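Local coordinates for uncharacterized conserved protein of COG5135 (Nostoc punctiforme, PDB 2I51) that binds flavin mononucleotide and is related to pyridoxamine 5'-phosphate oxidase, probably acting as a flavin-dependent oxidoreductase, at the interface of chains A and B. Coordinates in Å, arbitrary orientation; residue numbers count along the deposited sequence, not the author numbering. Chains: chain A/B, Uncharacterized conserved protein of COG5135.

The interface of chains A and B. Residues chain A 28, 40, 42, 78, 80; chain B 28, 40, 42, 78, 80.
A:Gln28 and A:Asn40 meet their twins across the two-fold axis, and A:Cys78 meets B:Asn40 and B:Thr42, all from extended backbone on strands 26-32, 38-44 and 74-81. The flavin-binding split barrel of the pyridoxamine 5'-phosphate oxidase family typically pairs in this way, so the two-fold contact is probably the biological dimer; A:Thr42 and A:Tyr80, like their twins, also line FMN pockets. At the centre A:Gln28 and B:Gln28 cross at about a right angle with their terminal amides stacked, the planes 27° apart. Each side chain bends at chi2, which folds the amide over its twin and brings A:Gln28 CD to 3.7 Å from B:Gln28 CD. The two carbonyl oxygens, A:Gln28 OE1 and B:Gln28 OE1, are 3.2 Å apart; both can only accept and may repel, though each also lies close to the other's carbonyl carbon, which may offset this. Each amide is fixed in rotation from within its own chain: A:Gln28 NE2 gives a nearly straight bond (171° at H) to the hydroxyl A:Thr42 OG1, which lies 3.1 Å away in the amide plane. An alanine in place of A:Gln28 would probably leave B:Gln28 without its stacking partner, open a gap at the two-fold axis and take from A:Thr42 OG1 its amide donor. Farther along the axis, A:Asn40 and B:Asn40 come tip to tip, their amides turned steeply against each other. B:Asn40 ND2 donates to A:Asn40 OD1 at 3.0 Å, but from above the carbonyl plane and bent; the reciprocal bond is weak. Outside these pairs sit the cysteines. A:Cys78 SG, anti to its backbone N (chi1 -176°), comes to 3.5 Å from B:Thr42 OG1, a van der Waals approach. Its CB packs on the amide carbon B:Asn40 CG at 3.7 Å. At the edge of the patch the CB of A:Tyr80 lies beside B:Thr42.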
# COMPACT_ATOMS: atom_id res chain seq x y z
N GLN A 28 3.49 -2.58 -1.71
CA GLN A 28 2.33 -2.75 -0.85
C GLN A 28 1.25 -3.58 -1.51
O GLN A 28 0.79 -3.22 -2.62
CB GLN A 28 1.79 -1.38 -0.39
CG GLN A 28 2.73 -0.66 0.57
CD GLN A 28 4.00 -0.17 -0.02
OE1 GLN A 28 4.01 0.36 -1.15
NE2 GLN A 28 5.13 -0.36 0.71
N ASN A 40 -3.84 -3.89 3.78
CA ASN A 40 -2.71 -3.38 3.01
C ASN A 40 -1.44 -3.54 3.82
O ASN A 40 -1.38 -3.08 4.94
CB ASN A 40 -2.98 -1.91 2.72
CG ASN A 40 -2.19 -1.34 1.55
OD1 ASN A 40 -1.52 -2.07 0.81
ND2 ASN A 40 -2.30 0.02 1.36
N THR A 42 3.20 -4.15 3.46
CA THR A 42 4.40 -4.21 2.66
C THR A 42 4.91 -5.65 2.54
O THR A 42 4.89 -6.39 3.55
CB THR A 42 5.50 -3.32 3.25
OG1 THR A 42 5.00 -1.97 3.35
CG2 THR A 42 6.77 -3.31 2.38
N CYS A 78 0.61 -1.74 -5.06
CA CYS A 78 1.07 -0.41 -5.39
C CYS A 78 2.53 -0.41 -5.08
O CYS A 78 2.96 -0.78 -3.99
CB CYS A 78 0.34 0.63 -4.59
SG CYS A 78 0.81 2.31 -5.05
N TYR A 80 5.97 1.98 -5.47
CA TYR A 80 6.54 3.28 -5.69
C TYR A 80 8.05 3.21 -5.70
O TYR A 80 8.69 2.61 -4.79
CB TYR A 80 6.04 4.32 -4.63
CG TYR A 80 6.61 5.68 -4.85
CD1 TYR A 80 6.26 6.39 -6.00
CD2 TYR A 80 7.56 6.24 -4.01
CE1 TYR A 80 6.82 7.62 -6.29
CE2 TYR A 80 8.13 7.49 -4.30
CZ TYR A 80 7.74 8.20 -5.44
OH TYR A 80 8.29 9.39 -5.75
N GLN B 28 0.46 4.50 1.14
CA GLN B 28 -0.43 3.84 0.21
C GLN B 28 -1.79 3.62 0.83
O GLN B 28 -1.88 3.06 1.91
CB GLN B 28 0.19 2.49 -0.24
CG GLN B 28 1.42 2.63 -1.16
CD GLN B 28 2.59 3.24 -0.50
OE1 GLN B 28 2.97 2.87 0.62
NE2 GLN B 28 3.29 4.13 -1.22
N ASN B 40 -5.41 0.30 -4.64
CA ASN B 40 -4.27 0.74 -3.81
C ASN B 40 -3.45 1.77 -4.56
O ASN B 40 -3.08 1.52 -5.69
CB ASN B 40 -3.38 -0.48 -3.56
CG ASN B 40 -2.48 -0.35 -2.34
OD1 ASN B 40 -2.59 0.59 -1.57
ND2 ASN B 40 -1.66 -1.39 -2.09
N THR B 42 -0.71 5.51 -4.05
CA THR B 42 0.06 6.37 -3.18
C THR B 42 -0.61 7.75 -3.09
O THR B 42 -1.14 8.28 -4.08
CB THR B 42 1.47 6.57 -3.72
OG1 THR B 42 2.14 5.32 -3.89
CG2 THR B 42 2.37 7.43 -2.77
N CYS B 78 -1.07 1.83 4.41
CA CYS B 78 0.21 1.21 4.75
C CYS B 78 1.25 2.27 4.51
O CYS B 78 1.32 2.82 3.41
CB CYS B 78 0.47 -0.01 3.93
SG CYS B 78 1.91 -0.87 4.45
N TYR B 80 5.32 3.08 5.05
CA TYR B 80 6.64 2.55 5.32
C TYR B 80 7.65 3.69 5.36
O TYR B 80 7.70 4.53 4.46
CB TYR B 80 7.06 1.52 4.27
CG TYR B 80 8.40 0.93 4.58
CD1 TYR B 80 8.58 0.20 5.73
CD2 TYR B 80 9.51 1.18 3.78
CE1 TYR B 80 9.83 -0.30 6.06
CE2 TYR B 80 10.77 0.70 4.10
CZ TYR B 80 10.92 -0.06 5.24
OH TYR B 80 12.19 -0.56 5.62